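PDB 4YWO: mercuric reductase from Metallosphaera sedula, which probably reduces mercuric ion to elemental mercury with electrons from NADPH, working as an FAD-containing homodimer of the pyridine nucleotide-disulfide oxidoreductase family. Local coordinates for residues Y71-A74 with R75-G79; S88-E91 with K92-L95; E98-T102 with K103-L107; V378-A381 with E382-S386. All coordinates share one frame; numbering follows the deposited sequence.

Interaction 1: residues Y71-A74 with R75-G79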
loop_
_atom_site.group_PDB
_atom_site.type_symbol
_atom_site.label_atom_id
_atom_site.label_comp_id
_atom_site.label_asym_id
_atom_site.label_seq_id
_atom_site.Cartn_x
_atom_site.Cartn_y
_atom_site.Cartn_z
ATOM N N TYR A 71 9.064 4.879 -17.987
ATOM C CA TYR A 71 9.428 5.742 -19.137
ATOM C C TYR A 71 8.585 6.963 -19.177
ATOM O O TYR A 71 9.121 8.082 -19.580
ATOM C CB TYR A 71 9.373 4.981 -20.517
ATOM C CG TYR A 71 10.571 4.184 -20.814
ATOM C CD1 TYR A 71 10.805 2.948 -20.247
ATOM C CD2 TYR A 71 11.536 4.635 -21.734
ATOM C CE1 TYR A 71 11.957 2.221 -20.475
ATOM C CE2 TYR A 71 12.663 3.887 -21.968
ATOM C CZ TYR A 71 12.919 2.744 -21.393
ATOM O OH TYR A 71 14.056 1.979 -21.600
ATOM N N LYS A 72 7.283 6.885 -18.873
ATOM C CA LYS A 72 6.411 8.041 -18.825
ATOM C C LYS A 72 6.982 9.044 -17.811
ATOM O O LYS A 72 7.056 10.249 -18.109
ATOM C CB LYS A 72 4.962 7.666 -18.489
ATOM C CG LYS A 72 4.081 8.910 -18.334
ATOM C CD LYS A 72 2.683 8.829 -18.802
ATOM C CE LYS A 72 1.832 10.147 -18.730
ATOM N NZ LYS A 72 2.355 11.117 -19.676
ATOM N N LYS A 73 7.349 8.567 -16.645
ATOM C CA LYS A 73 7.906 9.494 -15.625
ATOM C C LYS A 73 9.162 10.125 -16.119
ATOM O O LYS A 73 9.390 11.339 -15.902
ATOM C CB LYS A 73 7.975 8.911 -14.216
ATOM C CG LYS A 73 8.163 10.024 -13.185
ATOM C CD LYS A 73 6.908 10.891 -13.106
ATOM C CE LYS A 73 7.014 12.003 -12.124
ATOM N NZ LYS A 73 5.792 12.822 -12.344
ATOM N N ALA A 74 10.026 9.315 -16.694
ATOM C CA ALA A 74 11.270 9.860 -17.287
ATOM C C ALA A 74 11.008 10.964 -18.319
ATOM O O ALA A 74 11.759 12.001 -18.326
ATOM C CB ALA A 74 12.138 8.776 -17.846
ATOM N N ARG A 75 9.966 10.829 -19.148
ATOM C CA ARG A 75 9.590 11.898 -20.142
ATOM C C ARG A 75 9.070 13.090 -19.440
ATOM O O ARG A 75 9.370 14.230 -19.819
ATOM C CB ARG A 75 8.438 11.472 -21.039
ATOM C CG ARG A 75 8.871 10.477 -22.044
ATOM C CD ARG A 75 7.849 10.359 -23.148
ATOM N NE ARG A 75 6.559 9.803 -22.824
ATOM C CZ ARG A 75 6.346 8.520 -22.539
ATOM N NH1 ARG A 75 7.348 7.640 -22.497
ATOM N NH2 ARG A 75 5.111 8.152 -22.256
ATOM N N GLU A 76 8.276 12.904 -18.380
ATOM C CA GLU A 76 7.807 14.101 -17.602
ATOM C C GLU A 76 8.894 14.866 -16.960
ATOM O O GLU A 76 8.843 16.124 -16.972
ATOM C CB GLU A 76 6.742 13.730 -16.567
ATOM C CG GLU A 76 5.464 13.200 -17.172
ATOM C CD GLU A 76 4.453 12.862 -16.114
ATOM O OE1 GLU A 76 3.667 11.941 -16.340
ATOM O OE2 GLU A 76 4.456 13.564 -15.052
ATOM N N VAL A 77 9.892 14.221 -16.402
ATOM C CA VAL A 77 10.961 14.865 -15.654
ATOM C C VAL A 77 11.919 15.542 -16.628
ATOM O O VAL A 77 12.384 16.656 -16.350
ATOM C CB VAL A 77 11.737 13.832 -14.783
ATOM C CG1 VAL A 77 13.025 14.371 -14.254
ATOM C CG2 VAL A 77 10.778 13.359 -13.632
ATOM N N THR A 78 12.241 14.876 -17.717
ATOM C CA THR A 78 13.352 15.345 -18.616
ATOM C C THR A 78 12.803 16.159 -19.752
ATOM O O THR A 78 13.564 16.939 -20.363
ATOM C CB THR A 78 14.185 14.188 -19.218
ATOM O OG1 THR A 78 13.302 13.368 -20.002
ATOM C CG2 THR A 78 14.868 13.357 -18.261
ATOM N N GLY A 79 11.570 16.024 -20.123
ATOM C CA GLY A 79 11.018 16.633 -21.320
ATOM C C GLY A 79 11.437 15.919 -22.608
ATOM O O GLY A 79 11.035 16.394 -23.724
#

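Interaction 2: residues S88-E91 with K92-L95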
loop_
_atom_site.group_PDB
_atom_site.type_symbol
_atom_site.label_atom_id
_atom_site.label_comp_id
_atom_site.label_asym_id
_atom_site.label_seq_id
_atom_site.Cartn_x
_atom_site.Cartn_y
_atom_site.Cartn_z
ATOM N N SER A 88 11.546 -4.374 -25.229
ATOM C CA SER A 88 11.112 -4.627 -23.856
ATOM C C SER A 88 10.054 -5.734 -23.792
ATOM O O SER A 88 9.930 -6.360 -22.762
ATOM C CB SER A 88 10.633 -3.332 -23.181
ATOM O OG SER A 88 9.539 -2.816 -23.936
ATOM N N PHE A 89 9.328 -5.957 -24.866
ATOM C CA PHE A 89 8.341 -7.127 -24.870
ATOM C C PHE A 89 9.063 -8.460 -24.848
ATOM O O PHE A 89 8.758 -9.397 -24.053
ATOM C CB PHE A 89 7.391 -7.068 -26.035
ATOM C CG PHE A 89 6.326 -6.005 -25.972
ATOM C CD1 PHE A 89 5.134 -6.228 -25.281
ATOM C CD2 PHE A 89 6.470 -4.778 -26.630
ATOM C CE1 PHE A 89 4.131 -5.224 -25.265
ATOM C CE2 PHE A 89 5.488 -3.806 -26.601
ATOM C CZ PHE A 89 4.314 -4.022 -25.881
ATOM N N GLN A 90 10.148 -8.526 -25.636
ATOM C CA GLN A 90 10.985 -9.713 -25.579
ATOM C C GLN A 90 11.805 -9.860 -24.284
ATOM O O GLN A 90 11.891 -10.935 -23.760
ATOM C CB GLN A 90 11.883 -9.786 -26.853
ATOM C CG GLN A 90 12.604 -11.120 -27.024
ATOM C CD GLN A 90 14.044 -11.089 -26.562
ATOM O OE1 GLN A 90 14.823 -10.237 -26.986
ATOM N NE2 GLN A 90 14.418 -12.042 -25.709
ATOM N N GLU A 91 12.324 -8.800 -23.666
ATOM C CA GLU A 91 12.995 -8.876 -22.389
ATOM C C GLU A 91 12.162 -9.492 -21.268
ATOM O O GLU A 91 12.676 -10.179 -20.409
ATOM C CB GLU A 91 13.510 -7.487 -21.929
ATOM C CG GLU A 91 13.751 -7.424 -20.388
ATOM C CD GLU A 91 13.935 -6.032 -19.738
ATOM O OE1 GLU A 91 13.123 -5.064 -19.954
ATOM O OE2 GLU A 91 14.897 -5.926 -18.922
ATOM N N LYS A 92 10.863 -9.154 -21.247
ATOM C CA LYS A 92 9.874 -9.623 -20.252
ATOM C C LYS A 92 9.745 -11.127 -20.350
ATOM O O LYS A 92 9.457 -11.815 -19.347
ATOM C CB LYS A 92 8.519 -8.939 -20.555
ATOM C CG LYS A 92 7.297 -9.883 -20.525
ATOM C CD LYS A 92 6.118 -9.106 -20.974
ATOM C CE LYS A 92 5.841 -9.256 -22.453
ATOM N NZ LYS A 92 5.890 -10.644 -22.959
ATOM N N ASP A 93 10.075 -11.706 -21.516
ATOM C CA ASP A 93 9.981 -13.191 -21.638
ATOM C C ASP A 93 10.985 -13.910 -20.711
ATOM O O ASP A 93 10.682 -14.933 -20.120
ATOM C CB ASP A 93 10.246 -13.632 -23.074
ATOM C CG ASP A 93 9.164 -13.217 -24.052
ATOM O OD1 ASP A 93 8.021 -12.876 -23.709
ATOM O OD2 ASP A 93 9.464 -13.313 -25.259
ATOM N N GLY A 94 12.109 -13.292 -20.434
ATOM C CA GLY A 94 13.010 -13.815 -19.414
ATOM C C GLY A 94 12.473 -13.918 -17.985
ATOM O O GLY A 94 12.714 -14.895 -17.265
ATOM N N LEU A 95 11.745 -12.873 -17.572
ATOM C CA LEU A 95 11.119 -12.841 -16.253
ATOM C C LEU A 95 10.013 -13.908 -16.196
ATOM O O LEU A 95 9.902 -14.617 -15.203
ATOM C CB LEU A 95 10.536 -11.424 -16.026
ATOM C CG LEU A 95 9.668 -11.346 -14.800
ATOM C CD1 LEU A 95 10.450 -11.535 -13.518
ATOM C CD2 LEU A 95 9.022 -9.957 -14.769
#

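Interaction 3: residues E98-T102 with K103-L107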
loop_
_atom_site.group_PDB
_atom_site.type_symbol
_atom_site.label_atom_id
_atom_site.label_comp_id
_atom_site.label_asym_id
_atom_site.label_seq_id
_atom_site.Cartn_x
_atom_site.Cartn_y
_atom_site.Cartn_z
ATOM N N GLU A 98 11.708 -17.343 -15.821
ATOM C CA GLU A 98 12.197 -17.483 -14.496
ATOM C C GLU A 98 11.075 -17.703 -13.493
ATOM O O GLU A 98 11.153 -18.590 -12.634
ATOM C CB GLU A 98 12.984 -16.228 -14.046
ATOM C CG GLU A 98 13.387 -16.298 -12.570
ATOM C CD GLU A 98 13.493 -14.941 -11.812
ATOM O OE1 GLU A 98 13.804 -15.023 -10.612
ATOM O OE2 GLU A 98 13.310 -13.807 -12.343
ATOM N N MET A 99 10.009 -16.925 -13.593
ATOM C CA MET A 99 8.941 -17.114 -12.632
ATOM C C MET A 99 8.179 -18.437 -12.819
ATOM O O MET A 99 7.742 -19.049 -11.865
ATOM C CB MET A 99 8.010 -15.911 -12.668
ATOM C CG MET A 99 8.730 -14.655 -12.223
ATOM S SD MET A 99 7.697 -13.118 -12.091
ATOM C CE MET A 99 6.393 -14.094 -11.343
ATOM N N ARG A 100 8.049 -18.859 -14.063
ATOM C CA ARG A 100 7.369 -20.131 -14.418
ATOM C C ARG A 100 8.187 -21.266 -13.788
ATOM O O ARG A 100 7.645 -22.193 -13.159
ATOM C CB ARG A 100 7.169 -20.311 -15.893
ATOM C CG ARG A 100 6.396 -21.583 -16.254
ATOM C CD ARG A 100 6.735 -22.006 -17.669
ATOM N NE ARG A 100 6.377 -21.018 -18.600
ATOM C CZ ARG A 100 7.109 -20.612 -19.627
ATOM N NH1 ARG A 100 8.346 -21.026 -19.888
ATOM N NH2 ARG A 100 6.573 -19.709 -20.353
ATOM N N LYS A 101 9.501 -21.154 -13.881
ATOM C CA LYS A 101 10.373 -22.171 -13.261
ATOM C C LYS A 101 10.267 -22.197 -11.747
ATOM O O LYS A 101 9.943 -23.221 -11.152
ATOM C CB LYS A 101 11.819 -22.045 -13.722
ATOM C CG LYS A 101 12.724 -23.166 -13.194
ATOM C CD LYS A 101 14.043 -23.136 -13.923
ATOM C CE LYS A 101 14.906 -24.347 -13.528
ATOM N NZ LYS A 101 15.115 -24.398 -12.035
ATOM N N THR A 102 10.461 -21.068 -11.087
ATOM C CA THR A 102 10.588 -21.048 -9.637
ATOM C C THR A 102 9.272 -21.292 -8.908
ATOM O O THR A 102 9.234 -21.978 -7.898
ATOM C CB THR A 102 11.223 -19.695 -9.160
ATOM O OG1 THR A 102 10.423 -18.592 -9.604
ATOM C CG2 THR A 102 12.519 -19.521 -9.773
ATOM N N LYS A 103 8.180 -20.808 -9.494
ATOM C CA LYS A 103 6.851 -20.818 -8.896
ATOM C C LYS A 103 5.963 -21.989 -9.314
ATOM O O LYS A 103 4.916 -22.224 -8.673
ATOM C CB LYS A 103 6.121 -19.496 -9.173
ATOM C CG LYS A 103 6.905 -18.245 -8.742
ATOM C CD LYS A 103 6.737 -17.922 -7.257
ATOM C CE LYS A 103 7.158 -19.057 -6.314
ATOM N NZ LYS A 103 7.351 -18.636 -4.895
ATOM N N TYR A 104 6.309 -22.667 -10.402
ATOM C CA TYR A 104 5.494 -23.767 -10.927
ATOM C C TYR A 104 6.305 -25.003 -11.286
ATOM O O TYR A 104 6.125 -25.999 -10.639
ATOM C CB TYR A 104 4.685 -23.310 -12.156
ATOM C CG TYR A 104 3.746 -22.160 -11.793
ATOM C CD1 TYR A 104 2.503 -22.416 -11.200
ATOM C CD2 TYR A 104 4.115 -20.868 -12.010
ATOM C CE1 TYR A 104 1.667 -21.427 -10.869
ATOM C CE2 TYR A 104 3.250 -19.843 -11.697
ATOM C CZ TYR A 104 2.047 -20.115 -11.146
ATOM O OH TYR A 104 1.160 -19.077 -10.772
ATOM N N GLU A 105 7.234 -24.928 -12.251
ATOM C CA GLU A 105 7.942 -26.128 -12.664
ATOM C C GLU A 105 8.721 -26.726 -11.505
ATOM O O GLU A 105 8.766 -27.977 -11.316
ATOM C CB GLU A 105 8.878 -25.836 -13.843
ATOM C CG GLU A 105 8.112 -25.495 -15.136
ATOM C CD GLU A 105 8.860 -24.729 -16.279
ATOM O OE1 GLU A 105 9.972 -24.222 -16.095
ATOM O OE2 GLU A 105 8.273 -24.626 -17.387
ATOM N N ASP A 106 9.343 -25.903 -10.680
ATOM C CA ASP A 106 10.136 -26.481 -9.600
ATOM C C ASP A 106 9.238 -27.175 -8.572
ATOM O O ASP A 106 9.684 -28.052 -7.847
ATOM C CB ASP A 106 10.983 -25.424 -8.872
ATOM C CG ASP A 106 12.250 -24.989 -9.675
ATOM O OD1 ASP A 106 12.642 -25.581 -10.700
ATOM O OD2 ASP A 106 12.822 -23.971 -9.247
ATOM N N LEU A 107 7.987 -26.734 -8.460
ATOM C CA LEU A 107 7.055 -27.357 -7.508
ATOM C C LEU A 107 6.631 -28.784 -7.896
ATOM O O LEU A 107 6.197 -29.550 -7.018
ATOM C CB LEU A 107 5.844 -26.491 -7.288
ATOM C CG LEU A 107 6.137 -25.104 -6.734
ATOM C CD1 LEU A 107 4.829 -24.545 -6.167
ATOM C CD2 LEU A 107 7.258 -25.167 -5.735
HETATM O O HOH W 1 10.237 -21.803 -17.546
#

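Interaction 4: residues V378-A381 with E382-S386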
loop_
_atom_site.group_PDB
_atom_site.type_symbol
_atom_site.label_atom_id
_atom_site.label_comp_id
_atom_site.label_asym_id
_atom_site.label_seq_id
_atom_site.Cartn_x
_atom_site.Cartn_y
_atom_site.Cartn_z
ATOM N N VAL A 378 -6.055 14.199 0.422
ATOM C CA VAL A 378 -5.125 13.303 1.111
ATOM C C VAL A 378 -3.736 13.881 1.046
ATOM O O VAL A 378 -3.214 14.119 -0.077
ATOM C CB VAL A 378 -5.236 11.895 0.440
ATOM C CG1 VAL A 378 -4.273 10.900 1.052
ATOM C CG2 VAL A 378 -6.654 11.358 0.624
ATOM N N ALA A 379 -3.063 14.163 2.181
ATOM C CA ALA A 379 -1.794 14.848 2.112
ATOM C C ALA A 379 -0.813 14.172 1.204
ATOM O O ALA A 379 -0.174 14.821 0.427
ATOM C CB ALA A 379 -1.135 14.941 3.501
ATOM N N LYS A 380 -0.675 12.837 1.312
ATOM C CA LYS A 380 0.354 12.215 0.524
ATOM C C LYS A 380 0.096 12.387 -0.987
ATOM O O LYS A 380 0.989 12.505 -1.784
ATOM C CB LYS A 380 0.489 10.699 0.877
ATOM C CG LYS A 380 1.663 10.019 0.181
ATOM C CD LYS A 380 2.990 10.747 0.498
ATOM C CE LYS A 380 4.290 10.014 0.242
ATOM N NZ LYS A 380 4.449 8.860 1.172
ATOM N N ALA A 381 -1.173 12.357 -1.375
ATOM C CA ALA A 381 -1.549 12.518 -2.804
ATOM C C ALA A 381 -1.142 13.922 -3.305
ATOM O O ALA A 381 -0.602 14.073 -4.430
ATOM C CB ALA A 381 -3.034 12.283 -3.017
ATOM N N GLU A 382 -1.229 14.942 -2.444
ATOM C CA GLU A 382 -0.711 16.259 -2.765
ATOM C C GLU A 382 0.808 16.283 -2.879
ATOM O O GLU A 382 1.410 16.844 -3.848
ATOM C CB GLU A 382 -1.259 17.246 -1.696
ATOM C CG GLU A 382 -2.783 17.274 -1.565
ATOM C CD GLU A 382 -3.395 18.018 -0.338
ATOM O OE1 GLU A 382 -2.843 19.102 -0.051
ATOM O OE2 GLU A 382 -4.377 17.482 0.324
ATOM N N ILE A 383 1.477 15.613 -1.960
ATOM C CA ILE A 383 2.938 15.566 -1.911
ATOM C C ILE A 383 3.572 14.914 -3.153
ATOM O O ILE A 383 4.563 15.405 -3.701
ATOM C CB ILE A 383 3.427 14.861 -0.615
ATOM C CG1 ILE A 383 3.112 15.710 0.609
ATOM C CG2 ILE A 383 4.940 14.493 -0.651
ATOM C CD1 ILE A 383 3.229 14.961 1.922
ATOM N N ILE A 384 2.892 13.889 -3.692
ATOM C CA ILE A 384 3.417 13.149 -4.838
ATOM C C ILE A 384 2.734 13.492 -6.148
ATOM O O ILE A 384 2.849 12.725 -7.101
ATOM C CB ILE A 384 3.390 11.612 -4.547
ATOM C CG1 ILE A 384 1.959 11.039 -4.509
ATOM C CG2 ILE A 384 4.171 11.228 -3.308
ATOM C CD1 ILE A 384 1.771 9.545 -4.332
ATOM N N ASN A 385 2.017 14.589 -6.163
ATOM C CA ASN A 385 1.394 15.086 -7.398
ATOM C C ASN A 385 0.450 14.059 -8.022
ATOM O O ASN A 385 0.511 13.773 -9.238
ATOM C CB ASN A 385 2.504 15.496 -8.407
ATOM C CG ASN A 385 3.190 16.782 -8.020
ATOM O OD1 ASN A 385 2.748 17.474 -7.105
ATOM N ND2 ASN A 385 4.293 17.126 -8.718
ATOM N N SER A 386 -0.399 13.442 -7.189
ATOM C CA SER A 386 -1.343 12.426 -7.707
ATOM C C SER A 386 -2.699 12.644 -7.117
ATOM O O SER A 386 -3.270 11.857 -6.371
ATOM C CB SER A 386 -0.773 11.022 -7.428
ATOM O OG SER A 386 -1.565 10.092 -8.193
#

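Interaction 1: residues Y71-A74 with R75-G79
A74 O takes two bonds from T78 in the last turn of helix 58-78: T78 OG1 reaches A74 O at 2.7 Å and T78 N reaches A74 O at 3.0 Å, from opposite faces of the carbonyl plane. The hydroxyl can fold back because OG1 sits between the backbone N and the carbonyl carbon (chi1 61°), and it is also hydrogen-bonded to the backbone N of S80. This is the close-packed part of the contact. A74 is buried; its methyl and the V77 side chain lie at the dimer interface, against V77 and A74 of the second subunit respectively. One turn back, R75 N bonds Y71 O at 2.9 Å. The R75 chain bends at chi3 and brings its guanidinium back over the preceding turn, with K72 CA over one face near the rim; its NH1 is held by V82 O, linking the helix to the loop that follows.

The charged side is looser. Exposed E76 lies between two lysines and uses a different oxygen for each: K73 NZ comes from above the carboxylate plane to E76 OE2 at 3.1 Å, whereas K72 NZ stays 3.7 Å from E76 OE1, a long salt bridge. K72 CE runs past at 3.5 Å from E76 OE1. K73 is partly covered by Y66 of the second subunit. Such i to i+3 and i to i+4 salt bridges are common on exposed helix faces; the helix end is marked by G79 at positive phi and by the threonine hydroxyl folded onto the carbonyl four residues back.

Interaction 2: residues S88-E91 with K92-L95
K92 curls back over the turn before it and brings its ammonium to F89 O, NZ to O 3.3 Å, a weak hydrogen bond. Its chi1 of 134° lies off the staggered positions, and bends at chi3 (94°) and chi4 (46°) fold the chain round that carbonyl, so that K92 CE lies 3.3 Å from the same F89 O. K92 CE is also 4.2 Å from F89 CD1, meeting the ring obliquely. D93 projects beside its own backbone N, CG opposite the carbonyl carbon, which turns its carboxylate toward K92: K92 NZ to D93 OD1 is 3.2 Å, a salt bridge between sequence neighbours. L168 O gives the ammonium a further weak partner, while the aliphatic part of K92 rests on P60 and M64 of helix 58-78. In the backbone, K92 N reaches S88 O only weakly, and the next two bonds have i to i+3 spacing, D93 N to Q90 O at 3.0 Å and G94 N to E91 O at 3.2 Å. A buried lysine charge is thus spread over two carbonyl oxygens and one carboxylate by several long bonds, and the D93 carboxylate would be expected to favour the protonated, charged form of K92.

Interaction 3: residues E98-T102 with K103-L107
The Y104 ring has R100 O at its edge, in the ring plane, and meets F28 of the same chain edge-to-face. With CG beside the backbone N (chi1 -60°), the ring is turned so that its edge faces R100 O, and Y104 CB lies 3.3 Å from R100 O. The R100 guanidinium has E105 OE2 near its plane at one edge, the two flat groups turned 52° apart. They do not pair directly: R100 NE and E105 OE2 are 4.3 Å apart, and it is R100 CD that comes up to the carboxylate, 3.1 Å from E105 OE2. A water joins the charges instead, accepting from R100 NH1 at 3.1 Å and donating to E105 OE1 at 2.8 Å. R100 NH2 is hydrogen-bonded to N55 OD1.

K101 and D106 make the salt bridge. With CG opposite its backbone N (chi1 -175°), the lysine chain runs out nearly straight and turns at chi4, so that NZ meets the syn lone pair of D106 OD1 at 3.0 Å. The five-residue spacing of both charged pairs follows from a pi-type widening at 103-105. E105 N bonds R100 O at 2.9 Å in the carbonyl plane, Y104 N reaches that oxygen only weakly, and D106 N bonds K101 O, making i to i+5 pairs.

All this lies in the later half of helix 87-110. M99 and Y104 pack on V54 of helix 51-56, and through F28 Y104 packs on helix 25-36, whose A25 and A26 bind FAD. M99 touches E382 of the second subunit, and strand 114-117, at the edge of the parallel sheet, follows the helix in the chain.

Interaction 4: residues V378-A381 with E382-S386
A Schellman motif closes the short helix 379-383 of the dimerisation domain, with V378 as N-cap and N385, at positive phi, as the C-prime residue. Its 6→1 bond (i to i+5) runs from S386 N to A381 O at 2.8 Å, nearly straight at 173°; the inner bond, N385 N to E382 O, is longer at 3.3 Å. Before the cap, E382 N, I383 N and I384 N make the regular helical bonds to V378, A379 and K380. Among the side chains, K380 bends at chi2 and again at chi4, crossing I384 at about a right angle, while its NZ goes on to P438 O. I384 places CG1 between its backbone N and carbonyl carbon (chi1 70°), which sets I384 CG1 3.2 Å from K380 O. E382 folds back along the first turn, its CG 3.5 Å from V378 O. The cap itself is gripped across the dimer: R63 NH1 of the second subunit is hydrogen-bonded to I383 O and, in the conformer given, to N385 OD1. Within the chain, S386 OG bonds E408 OE2. Along the lysine chain, K380 CE comes closest to the isoleucine branch, 3.8 Å from I384 CG2.

How the interactions relate
All four contacts are local, each within one helix or its end. Interactions 2 and 3 share helix 87-110, their centres about 16 Å apart, whereas interaction 1 ends the preceding helix 58-78 and interaction 4 belongs to the dimerisation domain. Interactions 1 and 3 are surface contacts and rely on acid-base pairs at helical spacings, ordinary in the first and stretched by a pi-type turn in the second. Interactions 2 and 4 are partly buried: one gathers weak bonds round a lysine, the other depends on backbone capping. Interactions 3 and 4 meet across the dimer, where interaction 4 of one subunit touches helix 87-110 and helix 58-78 of the other.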